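Local coordinates for glucosamine kinase (Streptacidiphilus jiangxiensis, PDB 6HWJ), which catalyses the ATP-dependent, magnesium-requiring phosphorylation of D-glucosamine to D-glucosamine 6-phosphate and, less efficiently, acts on glucose, at residues R151-A156 with W167-L172; Q333-D338 with D390-D395. All coordinates share one frame; numbering follows the deposited sequence.

Interaction 1. Residues R151-A156 with W167-L172; sequences RIAALA and WGLLTL
Helix-on-sheet packing in the lobe that probably binds ATP brings I152 and A153 of helix 148-157 over L169 of strand 166-172; the arrangement is consistent with the N-terminal lobe of kinase-like folds, in which a helix packs on an antiparallel sheet. The contact is small, burying 108 Å² over both sides, and is purely apolar. A single methyl group does nearly all the touching. CD1 of L169 rises from the sheet and stands 3.9 Å from CB of A153, closing on the helix backbone as well, 4.0 Å from the amide N of A153. From the preceding residue, CG2 of I152 comes alongside the same methyl at a looser 4.4 Å from L169 CD1. In L169 the CG lies anti to the carbonyl carbon and beside the backbone N (chi1 -61°), and the extended second torsion (167°) carries CD1 on toward the helix rather than along the strand. Each residue type fits its place: the leucine is long enough to bridge a CA-CA separation of 8.0 Å between A153 and L169, the small alanine lets that methyl approach the helix backbone, and the branched isoleucine supplies a second apolar surface beside it. The side chain of I152 is about 8 Å from those of D319, a magnesium ligand, and K133, which probably binds ATP, so the packing lies near the nucleotide-binding region. Strand 166-172 runs antiparallel between strands 98-102 and 179-186, and a classic beta bulge sets W167 and G168 together opposite V184. A153 also touches E101 on the former strand. Turned elsewhere, L155 packs on helix 212-234, leaving the helix between the sheet and the helical part of the protein.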
# COMPACT_ATOMS: atom_id res chain seq x y z
N ARG A 151 8.87 -0.64 -5.86
CA ARG A 151 7.76 0.05 -6.52
C ARG A 151 8.08 1.52 -6.74
O ARG A 151 7.93 2.04 -7.85
CB ARG A 151 6.49 -0.10 -5.68
CG ARG A 151 6.05 -1.55 -5.46
CD ARG A 151 5.55 -2.22 -6.71
NE ARG A 151 5.27 -3.64 -6.46
CZ ARG A 151 6.20 -4.59 -6.39
NH1 ARG A 151 7.47 -4.31 -6.58
NH2 ARG A 151 5.85 -5.83 -6.13
N ILE A 152 8.53 2.21 -5.69
CA ILE A 152 8.80 3.64 -5.80
C ILE A 152 9.90 3.91 -6.82
O ILE A 152 9.78 4.80 -7.66
CB ILE A 152 9.14 4.23 -4.41
CG1 ILE A 152 7.90 4.19 -3.51
CG2 ILE A 152 9.62 5.67 -4.57
CD1 ILE A 152 8.16 4.47 -2.04
N ALA A 153 10.99 3.14 -6.75
CA ALA A 153 12.08 3.32 -7.71
C ALA A 153 11.62 3.06 -9.14
O ALA A 153 11.95 3.83 -10.06
CB ALA A 153 13.26 2.41 -7.34
N ALA A 154 10.85 2.00 -9.36
CA ALA A 154 10.37 1.72 -10.70
C ALA A 154 9.51 2.86 -11.23
O ALA A 154 9.61 3.25 -12.40
CB ALA A 154 9.59 0.40 -10.72
N LEU A 155 8.64 3.40 -10.38
CA LEU A 155 7.78 4.50 -10.79
C LEU A 155 8.61 5.74 -11.14
O LEU A 155 8.42 6.35 -12.20
CB LEU A 155 6.78 4.81 -9.67
CG LEU A 155 5.76 3.69 -9.44
CD1 LEU A 155 5.01 3.88 -8.12
CD2 LEU A 155 4.79 3.65 -10.60
N ALA A 156 9.53 6.13 -10.27
CA ALA A 156 10.39 7.28 -10.55
C ALA A 156 11.16 7.09 -11.84
O ALA A 156 11.19 7.99 -12.69
CB ALA A 156 11.35 7.51 -9.37
N TRP A 167 12.66 11.36 -2.80
CA TRP A 167 13.97 11.93 -2.57
C TRP A 167 15.06 10.87 -2.50
O TRP A 167 16.15 11.07 -3.03
CB TRP A 167 13.98 12.72 -1.25
CG TRP A 167 13.24 14.02 -1.27
CD1 TRP A 167 12.12 14.32 -1.99
CD2 TRP A 167 13.57 15.19 -0.51
NE1 TRP A 167 11.73 15.61 -1.73
CE2 TRP A 167 12.60 16.17 -0.83
CE3 TRP A 167 14.58 15.51 0.40
CZ2 TRP A 167 12.61 17.43 -0.26
CZ3 TRP A 167 14.61 16.78 0.95
CH2 TRP A 167 13.63 17.73 0.62
N GLY A 168 14.78 9.75 -1.83
CA GLY A 168 15.77 8.70 -1.76
C GLY A 168 15.21 7.44 -1.14
O GLY A 168 14.15 7.45 -0.50
N LEU A 169 15.96 6.37 -1.33
CA LEU A 169 15.67 5.07 -0.76
C LEU A 169 16.95 4.48 -0.20
O LEU A 169 18.01 4.54 -0.84
CB LEU A 169 15.11 4.13 -1.83
CG LEU A 169 13.81 4.58 -2.48
CD1 LEU A 169 13.53 3.75 -3.72
CD2 LEU A 169 12.69 4.46 -1.46
N LEU A 170 16.85 3.89 0.99
CA LEU A 170 17.94 3.13 1.59
C LEU A 170 17.53 1.67 1.66
O LEU A 170 16.51 1.34 2.29
CB LEU A 170 18.29 3.64 2.98
CG LEU A 170 19.31 2.80 3.76
CD1 LEU A 170 20.64 2.77 2.99
CD2 LEU A 170 19.51 3.31 5.17
N THR A 171 18.30 0.80 1.01
CA THR A 171 18.01 -0.62 1.00
C THR A 171 19.25 -1.42 1.37
O THR A 171 20.39 -0.95 1.26
CB THR A 171 17.50 -1.09 -0.38
OG1 THR A 171 18.50 -0.82 -1.37
CG2 THR A 171 16.21 -0.37 -0.74
N LEU A 172 19.00 -2.64 1.82
CA LEU A 172 20.03 -3.60 2.15
C LEU A 172 20.12 -4.58 0.99
O LEU A 172 19.12 -5.17 0.59
CB LEU A 172 19.69 -4.32 3.45
CG LEU A 172 20.73 -5.25 4.09
CD1 LEU A 172 21.85 -4.49 4.74
CD2 LEU A 172 20.01 -6.14 5.10

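Interaction 2. Residues Q333-D338 with D390-D395; sequences QPAALD and DDLFDD
The backbones come within 5.8 Å at the CA atoms of A335 and F393, where the first turn of helix 335-356, entered from the short strand 333-334, meets the loop between helices 362-386 and 398-416, which includes a 3-10 turn at 390-392. This is a helix N-terminus packed against a connecting loop, with water filling the polar seam. A335 and A336 both direct CB toward the loop, and their small size allows the close approach. CB of A335 presses on CD1 of L392 at 3.5 Å, tighter than usual for two carbons. The leucine has CG set between its backbone N and carbonyl carbon (chi1 62°), a crowded position, and CD1 is the branch that reaches the helix. L392 also touches A234, Y380 and the side chain of H230, which give the leucine a largely hydrocarbon and ring surface to pack on. One residue on, F393 swings CG anti to its backbone N (chi1 179°), which brings the ring beside A336. That alanine sits at the ring edge, near its plane, with CB 3.9 Å from F393 CE1. One face of the ring is overlaid by CA of D395, 4.0 Å above the plane and offset toward the rim, and the ring also makes an edge-to-face pair with Y380. The carbonyl O of D394 lies 3.9 Å from A336 CB, while its carboxylate forms a salt bridge with R396 and a hydrogen bond with T292. At the helix start the first amides lack carbonyl partners one turn earlier, and here two waters serve instead. The first accepts from A335 N and donates to L392 O. The second accepts hydrogen bonds from A336 N and D394 N and donates one to L392 O, 2.8 Å away.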
# COMPACT_ATOMS: atom_id res chain seq x y z
N GLN A 333 1.33 -9.78 -9.43
CA GLN A 333 -0.09 -10.07 -9.51
C GLN A 333 -0.63 -9.52 -10.83
O GLN A 333 0.05 -8.73 -11.49
CB GLN A 333 -0.85 -9.43 -8.34
CG GLN A 333 -0.33 -9.80 -6.93
CD GLN A 333 -0.65 -11.24 -6.56
OE1 GLN A 333 -1.35 -11.93 -7.28
NE2 GLN A 333 -0.14 -11.68 -5.41
N PRO A 334 -1.86 -9.87 -11.22
CA PRO A 334 -2.46 -9.23 -12.40
C PRO A 334 -2.70 -7.75 -12.15
O PRO A 334 -3.14 -7.35 -11.08
CB PRO A 334 -3.79 -9.97 -12.59
CG PRO A 334 -3.69 -11.19 -11.71
CD PRO A 334 -2.80 -10.80 -10.57
N ALA A 335 -2.44 -6.94 -13.18
CA ALA A 335 -2.77 -5.52 -13.11
C ALA A 335 -4.26 -5.32 -12.84
O ALA A 335 -4.65 -4.37 -12.15
CB ALA A 335 -2.36 -4.82 -14.40
N ALA A 336 -5.10 -6.22 -13.35
CA ALA A 336 -6.53 -6.10 -13.11
C ALA A 336 -6.87 -6.13 -11.63
O ALA A 336 -7.94 -5.64 -11.24
CB ALA A 336 -7.29 -7.21 -13.84
N LEU A 337 -6.00 -6.68 -10.79
CA LEU A 337 -6.23 -6.65 -9.35
C LEU A 337 -6.31 -5.21 -8.84
O LEU A 337 -7.22 -4.85 -8.08
CB LEU A 337 -5.14 -7.43 -8.62
CG LEU A 337 -5.25 -7.38 -7.10
CD1 LEU A 337 -6.46 -8.18 -6.63
CD2 LEU A 337 -3.97 -7.93 -6.44
N ASP A 338 -5.35 -4.36 -9.23
CA ASP A 338 -5.43 -2.95 -8.85
C ASP A 338 -6.68 -2.32 -9.44
O ASP A 338 -7.32 -1.46 -8.81
CB ASP A 338 -4.21 -2.16 -9.32
CG ASP A 338 -2.93 -2.51 -8.56
OD1 ASP A 338 -2.98 -3.04 -7.43
OD2 ASP A 338 -1.85 -2.20 -9.12
N ASP A 390 -1.12 -1.87 -23.66
CA ASP A 390 -2.46 -2.45 -23.61
C ASP A 390 -2.46 -3.86 -23.01
O ASP A 390 -3.41 -4.25 -22.31
CB ASP A 390 -3.07 -2.52 -25.02
CG ASP A 390 -2.89 -1.24 -25.80
OD1 ASP A 390 -1.75 -0.93 -26.20
OD2 ASP A 390 -3.89 -0.54 -26.01
N ASP A 391 -1.40 -4.64 -23.27
CA ASP A 391 -1.42 -6.07 -23.00
C ASP A 391 -1.20 -6.44 -21.54
O ASP A 391 -1.28 -7.62 -21.20
CB ASP A 391 -0.35 -6.77 -23.86
CG ASP A 391 1.00 -6.09 -23.78
OD1 ASP A 391 1.15 -5.12 -23.00
OD2 ASP A 391 1.93 -6.52 -24.51
N LEU A 392 -0.92 -5.48 -20.65
CA LEU A 392 -0.80 -5.83 -19.25
C LEU A 392 -2.15 -5.99 -18.58
O LEU A 392 -2.23 -6.59 -17.50
CB LEU A 392 0.04 -4.78 -18.51
CG LEU A 392 -0.45 -3.35 -18.45
CD1 LEU A 392 -1.41 -3.15 -17.29
CD2 LEU A 392 0.75 -2.41 -18.34
N PHE A 393 -3.22 -5.52 -19.21
CA PHE A 393 -4.57 -5.57 -18.65
C PHE A 393 -5.34 -6.70 -19.32
O PHE A 393 -5.63 -6.65 -20.51
CB PHE A 393 -5.27 -4.22 -18.84
CG PHE A 393 -6.68 -4.18 -18.30
CD1 PHE A 393 -6.96 -4.65 -17.03
CD2 PHE A 393 -7.71 -3.68 -19.07
CE1 PHE A 393 -8.24 -4.63 -16.54
CE2 PHE A 393 -9.01 -3.65 -18.57
CZ PHE A 393 -9.27 -4.12 -17.31
N ASP A 394 -5.66 -7.75 -18.54
CA ASP A 394 -6.50 -8.87 -19.00
C ASP A 394 -7.87 -8.70 -18.35
O ASP A 394 -8.06 -9.05 -17.17
CB ASP A 394 -5.85 -10.20 -18.62
CG ASP A 394 -6.60 -11.40 -19.21
OD1 ASP A 394 -7.73 -11.24 -19.72
OD2 ASP A 394 -6.05 -12.52 -19.13
N ASP A 395 -8.83 -8.16 -19.11
CA ASP A 395 -10.12 -7.81 -18.53
C ASP A 395 -11.04 -9.02 -18.35
O ASP A 395 -12.13 -8.88 -17.79
CB ASP A 395 -10.83 -6.74 -19.38
CG ASP A 395 -10.98 -7.13 -20.83
OD1 ASP A 395 -10.77 -8.32 -21.16
OD2 ASP A 395 -11.28 -6.24 -21.63
O HOH W 1 -0.84 -7.75 -15.37
O HOH W 2 -4.29 -7.79 -15.95

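In the fold
Interaction 1 closes along the chain before interaction 2 opens; their centres lie about 23 Å apart, and their nearest atoms, about 7 Å apart, do not touch. The first belongs to the six-stranded sheet and helix 148-157 on the side that probably binds ATP, the second to the helical region beyond. Helix 212-234 is common ground: L155 packs on its M229 and L233, while A335 and L392 rest against its H230. A residue from one segment of each, R151 and D338, bonds to the backbone of the loop before D300, which binds glucosamine: R151 to V297 O, D338 to the amides of H298 and G299. Segments 151-156 and 333-338 thus both border that loop.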